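Local coordinates for glutathione S-transferase (Gordonia bronchialis, PDB 4PTS), which probably acts as a glutathione transferase, an enzyme of the kind that moves the tripeptide glutathione onto or off its substrates, at residues B[51-56]-B[87-92]; B[105-110]-B[120-125]; B[278-283]-B[337-342]. All coordinates share one frame; numbering follows the deposited sequence.

Contact 1 of 3, residues B[51-56]-B[87-92]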
loop_
_atom_site.group_PDB
_atom_site.type_symbol
_atom_site.label_atom_id
_atom_site.label_comp_id
_atom_site.label_asym_id
_atom_site.label_seq_id
_atom_site.Cartn_x
_atom_site.Cartn_y
_atom_site.Cartn_z
ATOM N N ILE B 51 16.598 5.719 -26.231
ATOM C CA ILE B 51 15.808 4.564 -25.801
ATOM C C ILE B 51 15.381 4.678 -24.352
ATOM O O ILE B 51 16.201 4.854 -23.474
ATOM C CB ILE B 51 16.575 3.268 -25.977
ATOM C CG1 ILE B 51 16.966 3.094 -27.451
ATOM C CG2 ILE B 51 15.743 2.098 -25.459
ATOM C CD1 ILE B 51 15.793 3.069 -28.435
ATOM N N ALA B 52 14.087 4.564 -24.105
ATOM C CA ALA B 52 13.546 4.732 -22.777
ATOM C C ALA B 52 12.411 3.752 -22.536
ATOM O O ALA B 52 12.107 2.902 -23.379
ATOM C CB ALA B 52 13.059 6.157 -22.628
ATOM N N ALA B 53 11.811 3.847 -21.355
ATOM C CA ALA B 53 10.613 3.079 -21.002
ATOM C C ALA B 53 9.746 3.948 -20.099
ATOM O O ALA B 53 10.249 4.669 -19.247
ATOM C CB ALA B 53 10.998 1.783 -20.302
ATOM N N ARG B 54 8.443 3.873 -20.278
ATOM C CA ARG B 54 7.537 4.667 -19.473
ATOM C C ARG B 54 7.609 4.277 -18.016
ATOM O O ARG B 54 7.263 5.087 -17.142
ATOM C CB ARG B 54 6.097 4.463 -19.917
ATOM C CG ARG B 54 5.793 4.881 -21.332
ATOM C CD ARG B 54 5.339 6.328 -21.414
ATOM N NE ARG B 54 4.912 6.589 -22.785
ATOM C CZ ARG B 54 4.764 7.781 -23.336
ATOM N NH1 ARG B 54 4.979 8.889 -22.638
ATOM N NH2 ARG B 54 4.398 7.847 -24.609
ATOM N N ALA B 55 8.010 3.033 -17.761
ATOM C CA ALA B 55 8.063 2.470 -16.399
ATOM C C ALA B 55 9.153 3.033 -15.492
ATOM O O ALA B 55 8.931 3.316 -14.317
ATOM C CB ALA B 55 8.248 0.955 -16.491
ATOM N N CYS B 56 10.347 3.134 -16.041
ATOM C CA CYS B 56 11.516 3.440 -15.246
ATOM C C CYS B 56 11.596 4.955 -15.029
ATOM O O CYS B 56 11.487 5.713 -15.967
ATOM C CB CYS B 56 12.772 2.865 -15.928
ATOM S SG CYS B 56 14.338 3.314 -15.151
ATOM N N ASN B 87 17.299 -10.738 -19.411
ATOM C CA ASN B 87 18.107 -9.935 -20.364
ATOM C C ASN B 87 17.605 -8.534 -20.587
ATOM O O ASN B 87 17.967 -7.880 -21.560
ATOM C CB ASN B 87 18.246 -10.643 -21.708
ATOM C CG ASN B 87 18.891 -11.993 -21.565
ATOM O OD1 ASN B 87 18.323 -12.994 -21.968
ATOM N ND2 ASN B 87 20.062 -12.037 -20.938
ATOM N N SER B 88 16.808 -8.073 -19.642
ATOM C CA SER B 88 16.410 -6.702 -19.588
ATOM C C SER B 88 15.563 -6.290 -20.783
ATOM O O SER B 88 14.938 -7.130 -21.416
ATOM C CB SER B 88 17.659 -5.849 -19.486
ATOM O OG SER B 88 17.317 -4.580 -18.984
ATOM N N TRP B 89 15.586 -5.004 -21.115
ATOM C CA TRP B 89 14.508 -4.400 -21.882
ATOM C C TRP B 89 14.372 -4.923 -23.301
ATOM O O TRP B 89 15.361 -5.145 -23.986
ATOM C CB TRP B 89 14.694 -2.903 -21.902
ATOM C CG TRP B 89 14.772 -2.324 -20.537
ATOM C CD1 TRP B 89 15.896 -2.069 -19.815
ATOM C CD2 TRP B 89 13.683 -1.929 -19.729
ATOM N NE1 TRP B 89 15.575 -1.537 -18.595
ATOM C CE2 TRP B 89 14.217 -1.435 -18.512
ATOM C CE3 TRP B 89 12.299 -1.938 -19.909
ATOM C CZ2 TRP B 89 13.417 -0.947 -17.481
ATOM C CZ3 TRP B 89 11.499 -1.445 -18.883
ATOM C CH2 TRP B 89 12.063 -0.960 -17.679
ATOM N N THR B 90 13.127 -5.129 -23.705
ATOM C CA THR B 90 12.784 -5.611 -25.029
ATOM C C THR B 90 11.781 -4.637 -25.629
ATOM O O THR B 90 11.214 -3.780 -24.916
ATOM C CB THR B 90 12.140 -7.010 -24.992
ATOM O OG1 THR B 90 11.001 -6.998 -24.125
ATOM C CG2 THR B 90 13.116 -8.041 -24.490
ATOM N N PHE B 91 11.572 -4.792 -26.936
ATOM C CA PHE B 91 10.755 -3.886 -27.739
ATOM C C PHE B 91 9.493 -4.609 -28.148
ATOM O O PHE B 91 9.160 -4.745 -29.322
ATOM C CB PHE B 91 11.542 -3.454 -28.959
ATOM C CG PHE B 91 12.677 -2.555 -28.636
ATOM C CD1 PHE B 91 12.439 -1.234 -28.287
ATOM C CD2 PHE B 91 13.983 -3.026 -28.675
ATOM C CE1 PHE B 91 13.484 -0.390 -27.990
ATOM C CE2 PHE B 91 15.041 -2.193 -28.382
ATOM C CZ PHE B 91 14.793 -0.873 -28.038
ATOM N N ASP B 92 8.796 -5.067 -27.130
ATOM C CA ASP B 92 7.698 -5.961 -27.305
ATOM C C ASP B 92 6.368 -5.217 -27.473
ATOM O O ASP B 92 5.354 -5.849 -27.714
ATOM C CB ASP B 92 7.666 -6.932 -26.102
ATOM C CG ASP B 92 7.557 -6.189 -24.733
ATOM O OD1 ASP B 92 6.443 -5.831 -24.256
ATOM O OD2 ASP B 92 8.617 -5.953 -24.120
#
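W89 places CG anti to its carbonyl carbon (chi1 -56°), and its indole lies against A53; F91 CG is likewise anti to its carbonyl carbon (chi1 -70°), and the ring beyond it meets I51. The six-membered part of the indole does most of the touching. A53 CB lies 3.6 Å from W89 CZ3, the closest approach of the contact, and A55 CB comes to the ring's edge near its plane, 4.4 Å from W89 CH2. Next to it, C56 CB is 4.2 Å from W89 CZ2. Short side chains suit these positions, since they let a large flat ring settle close to the backbone. This is the thioredoxin-like half of the molecule, where the chain leaves the first strand and enters helix 57-68 with the predicted nucleophile C56 at the turn. W89 is a predicted glutathione-binding residue, so the two predicted functional residues belong to segments in direct apolar contact. H84 and H287 also meet the indole. Farther back along the strand, I51 crosses F91 at about a right angle: I51 CG2 is 4.0 Å from F91 CZ, and I51 CD1 is 4.1 Å from the same atom. Branched isoleucine can thus offer two carbons to one ring tip.

Contact 2 of 3, residues B[105-110]-B[120-125]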
loop_
_atom_site.group_PDB
_atom_site.type_symbol
_atom_site.label_atom_id
_atom_site.label_comp_id
_atom_site.label_asym_id
_atom_site.label_seq_id
_atom_site.Cartn_x
_atom_site.Cartn_y
_atom_site.Cartn_z
ATOM N N PRO B 105 15.373 -6.660 -31.388
ATOM C CA PRO B 105 14.315 -7.148 -30.512
ATOM C C PRO B 105 14.508 -6.782 -29.018
ATOM O O PRO B 105 13.518 -6.645 -28.278
ATOM C CB PRO B 105 14.399 -8.655 -30.724
ATOM C CG PRO B 105 15.860 -8.901 -30.923
ATOM C CD PRO B 105 16.415 -7.687 -31.608
ATOM N N ARG B 106 15.773 -6.645 -28.596
ATOM C CA ARG B 106 16.140 -6.300 -27.229
ATOM C C ARG B 106 17.344 -5.354 -27.178
ATOM O O ARG B 106 18.278 -5.443 -27.968
ATOM C CB ARG B 106 16.434 -7.562 -26.421
ATOM C CG ARG B 106 17.479 -8.511 -27.001
ATOM C CD ARG B 106 17.777 -9.572 -25.927
ATOM N NE ARG B 106 18.497 -10.830 -26.267
ATOM C CZ ARG B 106 19.823 -11.039 -26.243
ATOM N NH1 ARG B 106 20.684 -10.068 -25.966
ATOM N NH2 ARG B 106 20.300 -12.248 -26.540
ATOM N N LEU B 107 17.311 -4.464 -26.202
ATOM C CA LEU B 107 18.300 -3.414 -26.064
ATOM C C LEU B 107 19.697 -3.962 -25.834
ATOM O O LEU B 107 20.663 -3.323 -26.198
ATOM C CB LEU B 107 17.887 -2.475 -24.920
ATOM C CG LEU B 107 18.746 -1.270 -24.594
ATOM C CD1 LEU B 107 18.771 -0.326 -25.776
ATOM C CD2 LEU B 107 18.244 -0.561 -23.351
ATOM N N LYS B 108 19.814 -5.126 -25.205
ATOM C CA LYS B 108 21.145 -5.703 -24.969
ATOM C C LYS B 108 22.011 -5.773 -26.255
ATOM O O LYS B 108 23.224 -5.579 -26.205
ATOM C CB LYS B 108 21.026 -7.088 -24.340
ATOM C CG LYS B 108 22.358 -7.797 -24.085
ATOM C CD LYS B 108 22.159 -9.205 -23.525
ATOM C CE LYS B 108 21.993 -9.244 -22.011
ATOM N NZ LYS B 108 23.105 -9.941 -21.312
ATOM N N ASP B 109 21.377 -6.033 -27.397
ATOM C CA ASP B 109 22.091 -6.096 -28.685
ATOM C C ASP B 109 22.841 -4.803 -28.988
ATOM O O ASP B 109 23.928 -4.839 -29.520
ATOM C CB ASP B 109 21.117 -6.400 -29.832
ATOM C CG ASP B 109 20.459 -7.791 -29.708
ATOM O OD1 ASP B 109 20.914 -8.605 -28.836
ATOM O OD2 ASP B 109 19.495 -8.052 -30.504
ATOM N N ALA B 110 22.260 -3.671 -28.613
ATOM C CA ALA B 110 22.868 -2.373 -28.831
ATOM C C ALA B 110 24.083 -2.135 -27.940
ATOM O O ALA B 110 25.041 -1.484 -28.337
ATOM C CB ALA B 110 21.831 -1.285 -28.596
ATOM N N LYS B 120 28.244 -5.285 -17.560
ATOM C CA LYS B 120 27.486 -4.485 -16.589
ATOM C C LYS B 120 25.983 -4.432 -16.950
ATOM O O LYS B 120 25.507 -5.116 -17.864
ATOM C CB LYS B 120 28.106 -3.095 -16.404
ATOM N N GLY B 121 25.238 -3.633 -16.201
ATOM C CA GLY B 121 23.784 -3.583 -16.311
ATOM C C GLY B 121 23.263 -2.993 -17.607
ATOM O O GLY B 121 23.794 -1.995 -18.113
ATOM N N ILE B 122 22.183 -3.581 -18.113
ATOM C CA ILE B 122 21.557 -3.168 -19.379
ATOM C C ILE B 122 20.336 -2.258 -19.127
ATOM O O ILE B 122 19.196 -2.710 -19.033
ATOM C CB ILE B 122 21.126 -4.405 -20.190
ATOM C CG1 ILE B 122 22.278 -5.407 -20.320
ATOM C CG2 ILE B 122 20.632 -4.002 -21.574
ATOM C CD1 ILE B 122 23.407 -4.978 -21.238
ATOM N N THR B 123 20.581 -0.959 -19.096
ATOM C CA THR B 123 19.603 -0.037 -18.527
ATOM C C THR B 123 19.024 0.932 -19.531
ATOM O O THR B 123 19.585 1.165 -20.600
ATOM C CB THR B 123 20.142 0.824 -17.347
ATOM O OG1 THR B 123 20.696 2.070 -17.832
ATOM C CG2 THR B 123 21.150 0.038 -16.502
ATOM N N VAL B 124 17.916 1.530 -19.111
ATOM C CA VAL B 124 17.359 2.712 -19.743
ATOM C C VAL B 124 17.364 3.872 -18.742
ATOM O O VAL B 124 17.187 3.670 -17.539
ATOM C CB VAL B 124 15.937 2.471 -20.259
ATOM C CG1 VAL B 124 15.990 1.603 -21.501
ATOM C CG2 VAL B 124 15.069 1.832 -19.191
ATOM N N PRO B 125 17.540 5.104 -19.236
ATOM C CA PRO B 125 17.620 5.470 -20.635
ATOM C C PRO B 125 18.985 5.176 -21.198
ATOM O O PRO B 125 19.972 5.160 -20.462
ATOM C CB PRO B 125 17.402 6.979 -20.606
ATOM C CG PRO B 125 18.030 7.379 -19.326
ATOM C CD PRO B 125 17.743 6.266 -18.362
#
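I122, L107 and K108 carry this contact, with I122 reaching the backbone and side chain of K108. Its two branches do different work. I122 CG2, anti to the backbone N, rests on the main chain of K108, 3.8 Å from K108 CA, while I122 CD1 meets K108 CG at 4.1 Å. The side chains of I122 and K108 cross at about a right angle. In K108, chi1 of 178° sets CG anti to the backbone N, where CD1 of I122 meets it. Lysine suits a partly exposed place like this, where its carbon chain can pack while its charged end continues beyond.

L107 is buried and leans on the other half of the loop. L107 CD2 lies 3.6 Å from V124 CG1. The same methyl, L107 CD2, is 3.5 Å from T123 O, a carbonyl oxygen that also accepts a hydrogen bond from the hydroxyl of Y111. No hydrogen bond joins the two segments, and leucine, wholly apolar at its end, suits this buried packing. V124 is followed by a cis peptide bond to P125, just ahead of strand 126-129: the cis-proline loop of the thioredoxin-like fold. In glutathione transferases the backbone of the residue before this proline commonly pairs with glutathione, and here V124 also packs on W89 and lies close to the predicted nucleophile C56.

I51 of the inner strand 48-53 touches both L107 and V124. Within the helical segment, A110 N donates to L107 O at 2.9 Å. On the partly exposed side, R106 NH1 and D109 OD1 attract each other by charge at 3.2 Å, the oxygen standing well out of the guanidinium plane.

Contact 3 of 3, residues B[278-283]-B[337-342]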
loop_
_atom_site.group_PDB
_atom_site.type_symbol
_atom_site.label_atom_id
_atom_site.label_comp_id
_atom_site.label_asym_id
_atom_site.label_seq_id
_atom_site.Cartn_x
_atom_site.Cartn_y
_atom_site.Cartn_z
ATOM N N THR B 278 3.678 12.457 -20.058
ATOM C CA THR B 278 4.727 11.478 -20.320
ATOM C C THR B 278 4.505 10.245 -19.463
ATOM O O THR B 278 5.262 9.272 -19.540
ATOM C CB THR B 278 6.139 12.050 -20.033
ATOM O OG1 THR B 278 6.288 12.341 -18.634
ATOM C CG2 THR B 278 6.392 13.332 -20.853
ATOM N N THR B 279 3.441 10.271 -18.672
ATOM C CA THR B 279 3.288 9.328 -17.576
ATOM C C THR B 279 2.237 8.278 -17.848
ATOM O O THR B 279 1.062 8.608 -17.945
ATOM C CB THR B 279 2.921 10.075 -16.302
ATOM O OG1 THR B 279 3.927 11.063 -16.055
ATOM C CG2 THR B 279 2.847 9.126 -15.133
ATOM N N ASP B 280 2.686 7.025 -18.002
ATOM C CA ASP B 280 1.809 5.869 -18.280
ATOM C C ASP B 280 1.683 4.960 -17.047
ATOM O O ASP B 280 2.554 4.138 -16.768
ATOM C CB ASP B 280 2.336 5.080 -19.487
ATOM C CG ASP B 280 1.422 3.892 -19.881
ATOM O OD1 ASP B 280 0.877 3.215 -18.957
ATOM O OD2 ASP B 280 1.259 3.637 -21.113
ATOM N N PHE B 281 0.587 5.118 -16.317
ATOM C CA PHE B 281 0.405 4.419 -15.072
ATOM C C PHE B 281 0.222 2.929 -15.272
ATOM O O PHE B 281 0.543 2.140 -14.387
ATOM C CB PHE B 281 -0.811 4.965 -14.336
ATOM C CG PHE B 281 -0.676 6.401 -13.902
ATOM C CD1 PHE B 281 0.111 6.739 -12.812
ATOM C CD2 PHE B 281 -1.361 7.406 -14.564
ATOM C CE1 PHE B 281 0.225 8.054 -12.401
ATOM C CE2 PHE B 281 -1.253 8.721 -14.159
ATOM C CZ PHE B 281 -0.452 9.046 -13.077
ATOM N N THR B 282 -0.299 2.512 -16.403
ATOM C CA THR B 282 -0.478 1.095 -16.562
ATOM C C THR B 282 0.871 0.415 -16.699
ATOM O O THR B 282 1.130 -0.573 -16.030
ATOM C CB THR B 282 -1.433 0.762 -17.716
ATOM O OG1 THR B 282 -2.719 1.300 -17.383
ATOM C CG2 THR B 282 -1.576 -0.752 -17.908
ATOM N N GLN B 283 1.747 0.961 -17.527
ATOM C CA GLN B 283 3.069 0.366 -17.731
ATOM C C GLN B 283 3.990 0.488 -16.522
ATOM O O GLN B 283 4.872 -0.337 -16.318
ATOM C CB GLN B 283 3.759 0.992 -18.927
ATOM C CG GLN B 283 3.155 0.600 -20.250
ATOM C CD GLN B 283 3.910 1.165 -21.443
ATOM O OE1 GLN B 283 3.296 1.508 -22.432
ATOM N NE2 GLN B 283 5.249 1.233 -21.369
ATOM N N GLU B 337 3.789 9.470 -29.385
ATOM C CA GLU B 337 4.284 9.567 -28.036
ATOM C C GLU B 337 3.158 9.870 -27.042
ATOM O O GLU B 337 3.431 10.180 -25.881
ATOM C CB GLU B 337 5.299 10.690 -27.966
ATOM C CG GLU B 337 6.565 10.437 -28.753
ATOM C CD GLU B 337 7.512 11.638 -28.707
ATOM O OE1 GLU B 337 7.151 12.695 -28.079
ATOM O OE2 GLU B 337 8.609 11.521 -29.327
ATOM N N VAL B 338 1.898 9.824 -27.478
ATOM C CA VAL B 338 0.791 10.119 -26.567
ATOM C C VAL B 338 0.482 8.848 -25.802
ATOM O O VAL B 338 0.602 7.737 -26.316
ATOM C CB VAL B 338 -0.447 10.668 -27.319
ATOM C CG1 VAL B 338 -1.622 10.856 -26.373
ATOM C CG2 VAL B 338 -0.109 11.982 -28.010
ATOM N N VAL B 339 0.134 9.018 -24.542
ATOM C CA VAL B 339 -0.178 7.886 -23.687
ATOM C C VAL B 339 -1.633 7.482 -23.959
ATOM O O VAL B 339 -2.538 8.318 -23.888
ATOM C CB VAL B 339 0.001 8.266 -22.208
ATOM C CG1 VAL B 339 -0.400 7.114 -21.316
ATOM C CG2 VAL B 339 1.436 8.674 -21.936
ATOM N N PRO B 340 -1.871 6.206 -24.285
ATOM C CA PRO B 340 -3.233 5.720 -24.548
ATOM C C PRO B 340 -4.164 6.073 -23.403
ATOM O O PRO B 340 -3.776 5.927 -22.257
ATOM C CB PRO B 340 -3.058 4.199 -24.633
ATOM C CG PRO B 340 -1.635 3.990 -24.994
ATOM C CD PRO B 340 -0.855 5.155 -24.452
ATOM N N ALA B 341 -5.372 6.523 -23.713
ATOM C CA ALA B 341 -6.266 7.132 -22.709
ATOM C C ALA B 341 -6.588 6.202 -21.511
ATOM O O ALA B 341 -6.645 6.649 -20.353
ATOM C CB ALA B 341 -7.550 7.617 -23.387
ATOM N N GLN B 342 -6.837 4.929 -21.837
ATOM C CA GLN B 342 -7.002 3.819 -20.878
ATOM C C GLN B 342 -5.821 3.590 -19.920
ATOM O O GLN B 342 -6.005 3.053 -18.836
ATOM C CB GLN B 342 -7.187 2.538 -21.667
ATOM C CG GLN B 342 -5.965 2.254 -22.526
ATOM C CD GLN B 342 -6.282 1.426 -23.736
ATOM O OE1 GLN B 342 -5.996 1.837 -24.871
ATOM N NE2 GLN B 342 -6.870 0.240 -23.512
#
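V339 reaches in to D280 and the backbone ahead of it, and its two methyls share the work. V339 CG1, anti to the backbone N (chi1 177°), sits 3.9 Å from both D280 CB and D280 OD2, the two side chains crossing obliquely. V339 CG2 faces the main chain, 4.2 Å from T278 C and 4.0 Å from T279 O. Beside it, P340 CD is 4.2 Å from D280 OD2. A small branched residue fits this buried spot, where it must meet backbone as well as side chain.

Outward from this shell, D280 is itself held by the helix it precedes. D280 OD1 accepts from Q283 N at 2.8 Å in a nearly straight bond (173°), met from above the carboxylate plane. An alanine here would probably leave Q283 N without its capping acceptor and deprive V339 CG1 of the carboxylate packed against it. Ahead of the helix the hydroxyls of T278 and T279 both bond to F275 O, and that of T278 also to N60. R54 then ties the two segments together, hydrogen bonding to T278 O and to E337 O, while N343 touches D280 and T282. Aspartate suits its place because its short carboxylate can turn back to an amide of the first helical turn: this is the N-cap of helix 281-291 in the GST C-terminal domain, with segment 337-342 of the C-terminal tail packed beside it.

Overall arrangement
Contacts 1 and 2 belong to the thioredoxin-like part and are neighbours, their centres about 8 Å apart; contact 3 lies at the start of helix 281-291. Contact 1 is buried, whereas contacts 2 and 3 are partly so. The first two share the loop system around the predicted active site: W89 packs on V124, and S88 OG probably bonds to I122 O. Contacts 1 and 3 are tied by R54, while contacts 2 and 3 do not touch. None has a hydrogen bond between its own segments. Buried contact 1 is apolar, with aromatic rings against small or aliphatic side chains; partly exposed contact 2 adds a lysine stem; contact 3, at a helix start, sets a valine against a capping carboxylate.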